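Local coordinates for peptidase S9 prolyl oligopeptidase catalytic domain-containing protein (Pyrococcus horikoshii, PDB 4HXF) that probably hydrolyses peptides as a serine peptidase of the prolyl oligopeptidase family, working as a self-compartmentalizing hexamer, at residues A[352-357]-A[445-450]; A[364-369]-A[412-417]; A[377-382]-A[406-411]; A[456-461]-A[481-486]. One frame throughout, in Å; residues are numbered along the deposited sequence. Where two conformers were deposited one is given.

Contact 1. Residues A[352-357]-A[445-450]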
# COMPACT_ATOMS: atom_id res chain seq x y z
N ARG A 352 -39.97 -14.16 -38.07
CA ARG A 352 -41.21 -14.29 -38.86
C ARG A 352 -42.39 -14.50 -37.91
O ARG A 352 -42.41 -15.53 -37.18
CB ARG A 352 -41.11 -15.46 -39.83
CG ARG A 352 -42.47 -15.69 -40.56
CD ARG A 352 -42.40 -16.53 -41.79
NE ARG A 352 -41.81 -15.79 -42.91
CZ ARG A 352 -41.64 -16.30 -44.13
NH1 ARG A 352 -42.00 -17.56 -44.43
NH2 ARG A 352 -41.05 -15.57 -45.06
N HIS A 353 -43.39 -13.60 -37.96
CA HIS A 353 -44.55 -13.69 -37.14
C HIS A 353 -45.50 -14.74 -37.75
O HIS A 353 -45.63 -14.84 -38.99
CB HIS A 353 -45.24 -12.33 -37.10
CG HIS A 353 -46.57 -12.33 -36.44
ND1 HIS A 353 -47.72 -12.16 -37.13
CD2 HIS A 353 -46.91 -12.59 -35.14
CE1 HIS A 353 -48.77 -12.27 -36.26
NE2 HIS A 353 -48.27 -12.49 -35.03
N PHE A 354 -46.17 -15.49 -36.90
CA PHE A 354 -47.27 -16.39 -37.31
C PHE A 354 -48.35 -16.42 -36.28
O PHE A 354 -48.13 -16.21 -35.10
CB PHE A 354 -46.83 -17.83 -37.61
CG PHE A 354 -46.30 -18.60 -36.42
CD1 PHE A 354 -47.06 -19.63 -35.78
CD2 PHE A 354 -44.97 -18.41 -35.93
CE1 PHE A 354 -46.57 -20.33 -34.67
CE2 PHE A 354 -44.50 -19.16 -34.86
CZ PHE A 354 -45.28 -20.15 -34.22
N ARG A 355 -49.59 -16.60 -36.75
CA ARG A 355 -50.68 -16.82 -35.84
C ARG A 355 -50.98 -18.31 -35.70
O ARG A 355 -50.75 -19.12 -36.66
CB ARG A 355 -51.92 -16.13 -36.45
CG ARG A 355 -51.80 -14.64 -36.52
CD ARG A 355 -51.88 -13.99 -35.19
NE ARG A 355 -53.23 -13.91 -34.71
CZ ARG A 355 -53.63 -13.42 -33.54
NH1 ARG A 355 -52.77 -13.01 -32.62
NH2 ARG A 355 -54.93 -13.34 -33.27
N PHE A 356 -51.54 -18.69 -34.59
CA PHE A 356 -51.94 -20.08 -34.40
C PHE A 356 -53.12 -20.16 -33.44
O PHE A 356 -53.28 -19.29 -32.57
CB PHE A 356 -50.72 -20.92 -33.92
CG PHE A 356 -50.19 -20.58 -32.53
CD1 PHE A 356 -49.23 -19.56 -32.33
CD2 PHE A 356 -50.61 -21.30 -31.43
CE1 PHE A 356 -48.79 -19.29 -31.05
CE2 PHE A 356 -50.11 -21.06 -30.14
CZ PHE A 356 -49.20 -20.05 -29.98
N LYS A 357 -53.84 -21.26 -33.53
CA LYS A 357 -54.96 -21.47 -32.63
C LYS A 357 -54.52 -22.34 -31.45
O LYS A 357 -53.79 -23.29 -31.59
CB LYS A 357 -56.13 -22.09 -33.39
CG LYS A 357 -56.71 -21.17 -34.47
CD LYS A 357 -57.59 -21.94 -35.41
CE LYS A 357 -58.06 -21.05 -36.56
NZ LYS A 357 -57.08 -19.93 -36.69
N ILE A 445 -45.69 -24.52 -31.11
CA ILE A 445 -44.62 -25.37 -31.67
C ILE A 445 -45.18 -26.23 -32.77
O ILE A 445 -44.58 -26.37 -33.82
CB ILE A 445 -44.01 -26.29 -30.57
CG1 ILE A 445 -43.33 -25.50 -29.54
CG2 ILE A 445 -43.05 -27.35 -31.21
CD1 ILE A 445 -42.98 -26.33 -28.30
N GLU A 446 -46.37 -26.81 -32.63
CA GLU A 446 -46.99 -27.67 -33.59
C GLU A 446 -47.27 -26.92 -34.87
O GLU A 446 -46.94 -27.42 -35.97
CB GLU A 446 -48.26 -28.29 -33.04
CG GLU A 446 -48.90 -29.29 -33.94
CD GLU A 446 -50.30 -29.77 -33.41
OE1 GLU A 446 -50.80 -30.74 -34.03
OE2 GLU A 446 -50.88 -29.15 -32.45
N GLU A 447 -47.67 -25.67 -34.76
CA GLU A 447 -47.93 -24.90 -35.96
C GLU A 447 -46.64 -24.49 -36.68
O GLU A 447 -46.54 -24.59 -37.91
CB GLU A 447 -48.80 -23.68 -35.66
CG GLU A 447 -49.06 -22.74 -36.86
CD GLU A 447 -49.78 -23.33 -38.07
OE1 GLU A 447 -49.88 -22.60 -39.07
OE2 GLU A 447 -50.20 -24.54 -38.03
N PHE A 448 -45.63 -24.11 -35.86
CA PHE A 448 -44.34 -23.79 -36.39
C PHE A 448 -43.77 -24.98 -37.19
O PHE A 448 -43.23 -24.82 -38.31
CB PHE A 448 -43.38 -23.38 -35.25
CG PHE A 448 -41.95 -23.66 -35.58
CD1 PHE A 448 -41.25 -22.79 -36.38
CD2 PHE A 448 -41.29 -24.74 -35.05
CE1 PHE A 448 -39.93 -23.03 -36.77
CE2 PHE A 448 -39.94 -24.98 -35.37
CZ PHE A 448 -39.27 -24.12 -36.27
N LEU A 449 -43.89 -26.19 -36.65
CA LEU A 449 -43.33 -27.40 -37.35
C LEU A 449 -44.02 -27.62 -38.69
O LEU A 449 -43.43 -28.09 -39.65
CB LEU A 449 -43.42 -28.65 -36.45
CG LEU A 449 -42.58 -28.65 -35.22
CD1 LEU A 449 -42.97 -29.85 -34.34
CD2 LEU A 449 -41.10 -28.67 -35.53
N ARG A 450 -45.33 -27.34 -38.74
CA ARG A 450 -46.12 -27.38 -39.94
C ARG A 450 -45.63 -26.40 -40.97
O ARG A 450 -45.50 -26.73 -42.19
CB ARG A 450 -47.59 -27.23 -39.59
CG ARG A 450 -48.50 -27.59 -40.78
CD ARG A 450 -49.96 -27.17 -40.56
NE ARG A 450 -50.16 -25.70 -40.61
CZ ARG A 450 -50.17 -24.94 -41.70
NH1 ARG A 450 -50.06 -25.49 -42.94
NH2 ARG A 450 -50.35 -23.61 -41.57
O HOH W 1 -49.61 -19.92 -38.96
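Phe354 and Glu447 lie alongside with their side chains running opposite ways where strand 352-357 packs on helix 445-450. The segment axes come within 8.6 Å, with 125° between their N-to-C directions. Chi1 of 66° sets CG of Phe354 between its own backbone N and carbonyl carbon, and the ring reaches two successive helix residues. Its CD1 stands 3.9 Å from CG of Glu447, while its CZ meets CB of Phe448 at 3.9 Å. Phe356 brings its CB to 3.8 Å from CB of Glu447, but the end of its side chain leads away from the helix; the side chain also touches Leu363 and Val413. The ring of Phe448 also turns from this strand, lying edge-to-face with Tyr367.

Glu447 suits its place because its two ends differ. CG is anti to the backbone N (chi1 176°), and the methylene groups lie against the two phenylalanines, while the chain bends at chi2 and its carboxylate meets Arg450. The guanidinium grips it side-on, NH2 to OE1 at 2.7 Å and NE to OE2 at 2.8 Å, both on the syn side. OE1 also accepts from a water, 2.7 Å away, which donates a second bond to Arg355 O. An alanine in place of Glu447 would probably leave Arg450 without its charge partner and the water without one acceptor, and open a gap beside Phe354.

Helix 436-451 thus lies against the edge strand of the alpha/beta-hydrolase sheet through carbon contacts; the charge of Glu447 is probably balanced by Arg450 within the helix, and water links its carboxylate to the strand.

Contact 2. Residues A[364-369]-A[412-417]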
# COMPACT_ATOMS: atom_id res chain seq x y z
N ASP A 364 -50.15 -15.15 -30.95
CA ASP A 364 -48.97 -14.77 -31.68
C ASP A 364 -47.78 -15.68 -31.36
O ASP A 364 -47.48 -15.95 -30.19
CB ASP A 364 -48.57 -13.36 -31.29
CG ASP A 364 -49.52 -12.29 -31.89
OD1 ASP A 364 -49.99 -12.39 -33.02
OD2 ASP A 364 -49.70 -11.30 -31.16
N GLY A 365 -47.12 -16.13 -32.44
CA GLY A 365 -45.80 -16.80 -32.33
C GLY A 365 -44.87 -16.12 -33.32
O GLY A 365 -45.25 -15.35 -34.23
N TRP A 366 -43.60 -16.34 -33.06
CA TRP A 366 -42.52 -16.01 -33.99
C TRP A 366 -41.47 -17.11 -34.13
O TRP A 366 -41.28 -17.90 -33.21
CB TRP A 366 -41.75 -14.73 -33.57
CG TRP A 366 -42.59 -13.47 -33.47
CD1 TRP A 366 -42.71 -12.48 -34.40
CD2 TRP A 366 -43.47 -13.06 -32.37
NE1 TRP A 366 -43.63 -11.51 -34.02
CE2 TRP A 366 -44.09 -11.80 -32.78
CE3 TRP A 366 -43.83 -13.62 -31.15
CZ2 TRP A 366 -44.97 -11.16 -31.99
CZ3 TRP A 366 -44.75 -12.93 -30.34
CH2 TRP A 366 -45.26 -11.75 -30.74
N TYR A 367 -40.80 -17.12 -35.29
CA TYR A 367 -39.63 -17.97 -35.39
C TYR A 367 -38.58 -17.41 -36.25
O TYR A 367 -38.83 -16.51 -37.04
CB TYR A 367 -40.06 -19.34 -35.92
CG TYR A 367 -40.45 -19.41 -37.36
CD1 TYR A 367 -41.81 -19.30 -37.73
CD2 TYR A 367 -39.54 -19.71 -38.35
CE1 TYR A 367 -42.20 -19.40 -39.02
CE2 TYR A 367 -39.99 -19.84 -39.65
CZ TYR A 367 -41.31 -19.70 -39.96
OH TYR A 367 -41.72 -19.90 -41.28
N ILE A 368 -37.35 -17.86 -35.99
CA ILE A 368 -36.20 -17.50 -36.81
C ILE A 368 -35.66 -18.76 -37.44
O ILE A 368 -35.46 -19.77 -36.79
CB ILE A 368 -35.07 -16.85 -35.99
CG1 ILE A 368 -35.50 -15.51 -35.38
CG2 ILE A 368 -33.80 -16.72 -36.82
CD1 ILE A 368 -34.65 -15.01 -34.22
N LYS A 369 -35.44 -18.67 -38.74
CA LYS A 369 -34.91 -19.79 -39.56
C LYS A 369 -33.40 -19.54 -39.83
O LYS A 369 -32.99 -18.42 -40.24
CB LYS A 369 -35.67 -19.94 -40.87
CG LYS A 369 -35.13 -21.11 -41.67
CD LYS A 369 -35.85 -21.13 -43.01
CE LYS A 369 -35.58 -22.39 -43.82
NZ LYS A 369 -36.30 -22.53 -45.17
N TYR A 412 -40.77 -19.03 -30.44
CA TYR A 412 -41.24 -18.42 -29.20
C TYR A 412 -42.67 -17.78 -29.39
O TYR A 412 -43.00 -17.32 -30.50
CB TYR A 412 -40.26 -17.37 -28.72
CG TYR A 412 -39.90 -16.19 -29.63
CD1 TYR A 412 -38.84 -16.24 -30.52
CD2 TYR A 412 -40.63 -15.04 -29.61
CE1 TYR A 412 -38.58 -15.17 -31.32
CE2 TYR A 412 -40.29 -13.92 -30.40
CZ TYR A 412 -39.22 -14.04 -31.23
OH TYR A 412 -38.97 -12.90 -32.00
N VAL A 413 -43.49 -17.88 -28.34
CA VAL A 413 -44.87 -17.38 -28.46
C VAL A 413 -45.20 -16.53 -27.26
O VAL A 413 -44.51 -16.53 -26.24
CB VAL A 413 -45.91 -18.55 -28.60
CG1 VAL A 413 -45.39 -19.55 -29.72
CG2 VAL A 413 -46.17 -19.31 -27.20
N ASN A 414 -46.38 -15.86 -27.35
CA ASN A 414 -46.96 -15.19 -26.17
C ASN A 414 -48.18 -15.99 -25.70
O ASN A 414 -49.31 -15.82 -26.22
CB ASN A 414 -47.33 -13.75 -26.52
CG ASN A 414 -46.15 -12.80 -26.49
OD1 ASN A 414 -45.23 -13.00 -25.67
ND2 ASN A 414 -46.17 -11.71 -27.32
N PRO A 415 -47.99 -16.89 -24.73
CA PRO A 415 -49.17 -17.70 -24.31
C PRO A 415 -50.09 -16.82 -23.49
O PRO A 415 -49.70 -15.69 -23.05
CB PRO A 415 -48.55 -18.76 -23.39
CG PRO A 415 -47.27 -18.18 -22.98
CD PRO A 415 -46.72 -17.25 -24.05
N ARG A 416 -51.30 -17.28 -23.22
CA ARG A 416 -52.12 -16.58 -22.25
C ARG A 416 -51.40 -16.45 -20.92
O ARG A 416 -50.54 -17.23 -20.51
CB ARG A 416 -53.48 -17.33 -22.08
CG ARG A 416 -53.41 -18.64 -21.22
CD ARG A 416 -54.66 -19.48 -21.46
NE ARG A 416 -54.65 -19.99 -22.83
CZ ARG A 416 -55.69 -20.32 -23.54
NH1 ARG A 416 -56.92 -20.30 -23.02
NH2 ARG A 416 -55.54 -20.73 -24.76
N GLY A 417 -51.65 -15.26 -20.36
CA GLY A 417 -50.88 -14.75 -19.25
C GLY A 417 -49.92 -13.64 -19.67
O GLY A 417 -49.51 -12.85 -18.79
O HOH W 2 -50.45 -14.29 -28.26
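One face of the Tyr412 ring carries CB of Trp366, a CH-pi contact with the carbon 3.8 Å from the ring centroid and displaced toward the rim. The five-membered ring of Trp366 and the Tyr412 ring are only 21° from parallel, yet displaced so far that little of one lies over the other, with 5.4 Å between their centroids. At the edge of the indole, near its plane, ND2 of Asn414 lies 3.5 Å from CH2 of Trp366, and the amide is turned 78° against the ring. That amide is a good fit here because its N-H groups are spent on Tyr392 O and Tyr421 OH, while the indole NE1 bonds to Tyr394 OH.

Below the rings the strands are antiparallel. Trp366 and Tyr412 form the hydrogen-bonded pair, Trp366 N to Tyr412 O at 2.8 Å and Tyr412 N to Trp366 O at 3.0 Å; Asn414 N continues the ladder to Asp364 O at 3.0 Å. Gly365 faces Val413 as a non-hydrogen-bonded pair with their CA atoms just 4.0 Å apart. A CB there would come tight against Val413 CG1, consistent with a glycine.

In the alpha/beta-hydrolase sheet, strand 361-368 runs between 352-358 and 409-413. Tyr412 touches Met400 of helix 398-405 on the face it shares with Trp366, and Val413, on the other face, touches Ile441 of helix 436-451.

Contact 3. Residues A[377-382]-A[406-411]; sequences KAPVIV and KGYYIV
Residues Val380, Ile381 and Val382 pair in parallel with Tyr409, Ile410 and Val411, the strand axes 4.7 Å apart at closest and 26° from alignment, through bonds from Tyr409 N to Pro379 O (2.8 Å), Ile381 N to Tyr409 O (2.8 Å) and Val411 N to Ile381 O (2.9 Å).

The ring of Tyr408 takes Ile381 CD1 over one face, 4.0 Å from its centroid, in a CH-pi contact. Pro379 crosses the same side chain at about a right angle, its CG 3.6 Å from Tyr408 CD2. The broad tyrosine ring offers Ile381 a flat face while its hydroxyl reaches Glu601 of helix 586-605. An alanine in place of Tyr408 would probably leave a gap beside Ile381 CD1 and Pro379 CG, and Glu601 without this hydroxyl partner.

The two strands belong to a beta-alpha-beta unit whose connecting helix, 398-405, ends in a Schellman motif. Gly407 is its C-prime residue; at its backbone angles (phi 99°) a CB would be jammed against the preceding carbonyl O.

Val380, Val382 and Val411, compact and branched at CB, share a face with Tyr409, beneath helix 436-451. CG1 of Val411 lies between its backbone N and carbonyl carbon (chi1 62°), and this methyl meets CG2 of Val382, running alongside in the same direction, at a tight 3.4 Å. Near the strand start, Ala378 CB sits 3.8 Å from CD1 of Tyr409, whose hydroxyl bonds to Glu452.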
# COMPACT_ATOMS: atom_id res chain seq x y z
N LYS A 377 -31.96 -30.56 -42.49
CA LYS A 377 -32.87 -30.16 -41.34
C LYS A 377 -32.09 -29.50 -40.21
O LYS A 377 -30.91 -29.67 -40.13
CB LYS A 377 -33.50 -31.33 -40.70
CG LYS A 377 -34.62 -31.94 -41.51
CD LYS A 377 -35.22 -33.12 -40.77
CE LYS A 377 -36.67 -33.23 -41.14
NZ LYS A 377 -37.26 -32.07 -40.42
N ALA A 378 -32.75 -28.77 -39.32
CA ALA A 378 -32.02 -28.05 -38.31
C ALA A 378 -32.71 -28.25 -36.98
O ALA A 378 -33.94 -28.30 -36.92
CB ALA A 378 -31.89 -26.52 -38.60
N PRO A 379 -31.90 -28.28 -35.89
CA PRO A 379 -32.48 -28.36 -34.56
C PRO A 379 -33.24 -27.06 -34.19
O PRO A 379 -33.06 -26.00 -34.84
CB PRO A 379 -31.28 -28.62 -33.64
CG PRO A 379 -30.15 -27.91 -34.38
CD PRO A 379 -30.45 -28.05 -35.85
N VAL A 380 -34.01 -27.15 -33.11
CA VAL A 380 -34.96 -26.09 -32.72
C VAL A 380 -34.76 -25.78 -31.25
O VAL A 380 -34.82 -26.67 -30.47
CB VAL A 380 -36.43 -26.54 -32.99
CG1 VAL A 380 -37.43 -25.43 -32.65
CG2 VAL A 380 -36.59 -27.03 -34.49
N ILE A 381 -34.67 -24.50 -30.89
CA ILE A 381 -34.75 -24.07 -29.51
C ILE A 381 -36.05 -23.27 -29.28
O ILE A 381 -36.25 -22.20 -29.97
CB ILE A 381 -33.61 -23.17 -29.08
CG1 ILE A 381 -32.27 -23.95 -29.29
CG2 ILE A 381 -33.71 -22.85 -27.58
CD1 ILE A 381 -30.97 -23.12 -29.12
N VAL A 382 -36.86 -23.76 -28.35
CA VAL A 382 -38.06 -23.06 -27.90
C VAL A 382 -37.67 -22.16 -26.74
O VAL A 382 -37.14 -22.67 -25.72
CB VAL A 382 -39.15 -24.01 -27.50
CG1 VAL A 382 -40.43 -23.24 -27.04
CG2 VAL A 382 -39.52 -24.93 -28.70
N LYS A 406 -25.71 -20.03 -35.06
CA LYS A 406 -25.13 -21.35 -34.89
C LYS A 406 -25.98 -22.49 -35.46
O LYS A 406 -25.68 -23.66 -35.21
CB LYS A 406 -24.83 -21.61 -33.41
CG LYS A 406 -23.86 -20.58 -32.88
CD LYS A 406 -23.73 -20.73 -31.46
CE LYS A 406 -22.91 -22.00 -31.11
NZ LYS A 406 -21.51 -21.94 -31.67
N GLY A 407 -27.00 -22.18 -36.24
CA GLY A 407 -27.66 -23.19 -37.07
C GLY A 407 -28.94 -23.72 -36.41
O GLY A 407 -29.44 -24.78 -36.81
N TYR A 408 -29.50 -22.96 -35.46
CA TYR A 408 -30.76 -23.37 -34.81
C TYR A 408 -31.97 -22.55 -35.25
O TYR A 408 -31.87 -21.34 -35.40
CB TYR A 408 -30.71 -23.31 -33.27
CG TYR A 408 -29.64 -24.09 -32.55
CD1 TYR A 408 -28.30 -23.69 -32.53
CD2 TYR A 408 -29.96 -25.29 -31.91
CE1 TYR A 408 -27.30 -24.44 -31.93
CE2 TYR A 408 -28.94 -26.04 -31.30
CZ TYR A 408 -27.68 -25.61 -31.28
OH TYR A 408 -26.71 -26.34 -30.64
N TYR A 409 -33.08 -23.23 -35.48
CA TYR A 409 -34.37 -22.56 -35.44
C TYR A 409 -34.59 -22.03 -34.03
O TYR A 409 -34.28 -22.70 -33.05
CB TYR A 409 -35.53 -23.50 -35.76
CG TYR A 409 -35.78 -23.71 -37.25
CD1 TYR A 409 -35.20 -24.80 -37.90
CD2 TYR A 409 -36.62 -22.86 -37.97
CE1 TYR A 409 -35.51 -25.08 -39.23
CE2 TYR A 409 -36.90 -23.11 -39.29
CZ TYR A 409 -36.34 -24.22 -39.91
OH TYR A 409 -36.71 -24.40 -41.26
N ILE A 410 -35.23 -20.89 -33.94
CA ILE A 410 -35.65 -20.28 -32.68
C ILE A 410 -37.18 -20.10 -32.80
O ILE A 410 -37.68 -19.59 -33.84
CB ILE A 410 -35.03 -18.88 -32.53
CG1 ILE A 410 -33.50 -18.90 -32.82
CG2 ILE A 410 -35.35 -18.24 -31.20
CD1 ILE A 410 -32.68 -19.84 -31.89
N VAL A 411 -37.88 -20.56 -31.77
CA VAL A 411 -39.34 -20.43 -31.77
C VAL A 411 -39.80 -19.92 -30.43
O VAL A 411 -39.33 -20.32 -29.39
CB VAL A 411 -40.07 -21.71 -32.19
CG1 VAL A 411 -39.86 -22.86 -31.32
CG2 VAL A 411 -41.62 -21.45 -32.33

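Contact 4. Residues A[456-461]-A[481-486]; sequences DRERIG and LFKAGI
Lys483 reaches back over the turn that holds Glu458, at the start of the beta-alpha-beta unit formed by strand 460-465, helix 467-478 and strand 484-488. Ser466, part of the inhibitor pocket, lies between that first strand and the helix, as expected for the nucleophile elbow of an alpha/beta hydrolase.

CB of Lys483 stands 3.8 Å from Ile460 O, the atom that also accepts from Lys483 N at 2.8 Å. CG comes to 3.2 Å from Glu458 O. The bend at chi2 (-54°) directs CD so that the chain stays beside that carbonyl, and CE lies 3.3 Å from the same oxygen. The tip, NZ, makes a salt bridge with Glu458 OE1 that is weak at 3.4 Å. A long flexible lysine thus runs its methylenes past Glu458 O and still meets a carboxylate.

Apart from this, Ile460 sends CD1 to Leu481 CD1 at 3.9 Å and CG2 to Phe482 CD2 at 3.9 Å, an apolar cluster suited to its branched side chain. Asp456 steadies the type I turn through an Asx turn to Glu458 N.

One water, 2.9 Å from Lys483 NZ, accepts from it and from Ile460 N while donating to Arg457 O and Leu481 O.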
# COMPACT_ATOMS: atom_id res chain seq x y z
N ASP A 456 -36.22 -29.94 -37.44
CA ASP A 456 -36.07 -31.33 -37.01
C ASP A 456 -36.84 -31.62 -35.74
O ASP A 456 -36.40 -31.23 -34.64
CB ASP A 456 -34.60 -31.64 -36.77
CG ASP A 456 -34.31 -33.11 -36.60
OD1 ASP A 456 -35.24 -33.90 -36.46
OD2 ASP A 456 -33.13 -33.49 -36.73
N ARG A 457 -38.00 -32.27 -35.91
CA ARG A 457 -38.86 -32.61 -34.80
C ARG A 457 -38.19 -33.48 -33.78
O ARG A 457 -38.66 -33.54 -32.66
CB ARG A 457 -40.12 -33.37 -35.32
CG ARG A 457 -41.08 -32.63 -36.20
CD ARG A 457 -42.08 -33.59 -36.88
NE ARG A 457 -43.28 -32.91 -37.40
CZ ARG A 457 -43.28 -32.07 -38.44
NH1 ARG A 457 -44.42 -31.48 -38.82
NH2 ARG A 457 -42.15 -31.81 -39.08
N GLU A 458 -37.12 -34.20 -34.15
CA GLU A 458 -36.40 -35.03 -33.26
C GLU A 458 -35.31 -34.29 -32.47
O GLU A 458 -34.67 -34.87 -31.61
CB GLU A 458 -35.79 -36.24 -34.02
CG GLU A 458 -36.90 -37.19 -34.50
CD GLU A 458 -37.89 -37.65 -33.36
OE1 GLU A 458 -37.45 -38.05 -32.19
OE2 GLU A 458 -39.14 -37.54 -33.63
N ARG A 459 -35.11 -32.99 -32.73
CA ARG A 459 -34.11 -32.23 -31.95
C ARG A 459 -34.70 -30.86 -31.58
O ARG A 459 -34.21 -29.80 -32.01
CB ARG A 459 -32.82 -32.05 -32.74
CG ARG A 459 -32.00 -33.37 -32.96
CD ARG A 459 -30.70 -33.03 -33.68
NE ARG A 459 -30.99 -32.67 -35.06
CZ ARG A 459 -30.20 -31.95 -35.85
NH1 ARG A 459 -29.02 -31.53 -35.45
NH2 ARG A 459 -30.60 -31.71 -37.07
N ILE A 460 -35.70 -30.91 -30.69
CA ILE A 460 -36.33 -29.71 -30.12
C ILE A 460 -35.92 -29.57 -28.66
O ILE A 460 -36.09 -30.52 -27.90
CB ILE A 460 -37.84 -29.76 -30.18
CG1 ILE A 460 -38.28 -30.03 -31.66
CG2 ILE A 460 -38.43 -28.39 -29.68
CD1 ILE A 460 -39.82 -30.20 -31.80
N GLY A 461 -35.37 -28.42 -28.30
CA GLY A 461 -35.03 -28.12 -26.91
C GLY A 461 -35.87 -26.95 -26.44
O GLY A 461 -36.60 -26.30 -27.24
N LEU A 481 -41.62 -34.39 -25.76
CA LEU A 481 -41.19 -33.76 -26.98
C LEU A 481 -39.75 -33.29 -26.99
O LEU A 481 -39.10 -33.34 -27.99
CB LEU A 481 -42.13 -32.55 -27.28
CG LEU A 481 -41.94 -31.77 -28.59
CD1 LEU A 481 -42.06 -32.72 -29.79
CD2 LEU A 481 -42.98 -30.61 -28.60
N PHE A 482 -39.23 -32.82 -25.85
CA PHE A 482 -37.97 -32.09 -25.78
C PHE A 482 -36.77 -32.96 -25.49
O PHE A 482 -36.84 -33.93 -24.72
CB PHE A 482 -38.06 -30.98 -24.74
CG PHE A 482 -39.22 -30.07 -24.97
CD1 PHE A 482 -40.42 -30.25 -24.33
CD2 PHE A 482 -39.13 -29.07 -25.91
CE1 PHE A 482 -41.52 -29.49 -24.56
CE2 PHE A 482 -40.26 -28.32 -26.17
CZ PHE A 482 -41.44 -28.50 -25.52
N LYS A 483 -35.67 -32.65 -26.18
CA LYS A 483 -34.44 -33.47 -26.12
C LYS A 483 -33.42 -32.92 -25.08
O LYS A 483 -32.48 -33.60 -24.73
CB LYS A 483 -33.84 -33.54 -27.47
CG LYS A 483 -34.70 -34.38 -28.43
CD LYS A 483 -35.02 -35.79 -27.91
CE LYS A 483 -35.63 -36.65 -29.03
NZ LYS A 483 -36.97 -36.07 -29.43
N ALA A 484 -33.59 -31.67 -24.70
CA ALA A 484 -32.71 -30.91 -23.79
C ALA A 484 -33.43 -29.72 -23.27
O ALA A 484 -34.25 -29.14 -23.96
CB ALA A 484 -31.45 -30.45 -24.55
N GLY A 485 -33.05 -29.28 -22.10
CA GLY A 485 -33.54 -28.09 -21.48
C GLY A 485 -32.48 -27.26 -20.80
O GLY A 485 -31.46 -27.83 -20.29
N ILE A 486 -32.65 -25.94 -20.80
CA ILE A 486 -31.84 -25.01 -19.98
C ILE A 486 -32.81 -24.20 -19.19
O ILE A 486 -33.53 -23.35 -19.75
CB ILE A 486 -30.84 -24.15 -20.79
CG1 ILE A 486 -29.89 -25.04 -21.64
CG2 ILE A 486 -30.09 -23.24 -19.78
CD1 ILE A 486 -28.79 -24.22 -22.33
O HOH W 3 -37.44 -33.28 -30.18

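Overall arrangement
From the N terminus the chain first completes its propeller blades, then opens contact 1 at 352-357, contact 2 at 364-369 and contact 3 at 377-382. These close in reverse order: contact 3 at 406-411, contact 2 at 412-417 and contact 1 at 445-450, so the three loops nest and none crosses another. Contact 4 follows in series, opening at 456-461 and closing at 481-486. All four reach the same mixed sheet. Contacts 2 and 3 share strand 409-413, contact 1 sets helix 436-451 against the sheet, and contact 4 joins strands 460-465 and 484-488, adjoining contact 3, about 9 Å away between centres, because 460-465 also pairs with 378-384.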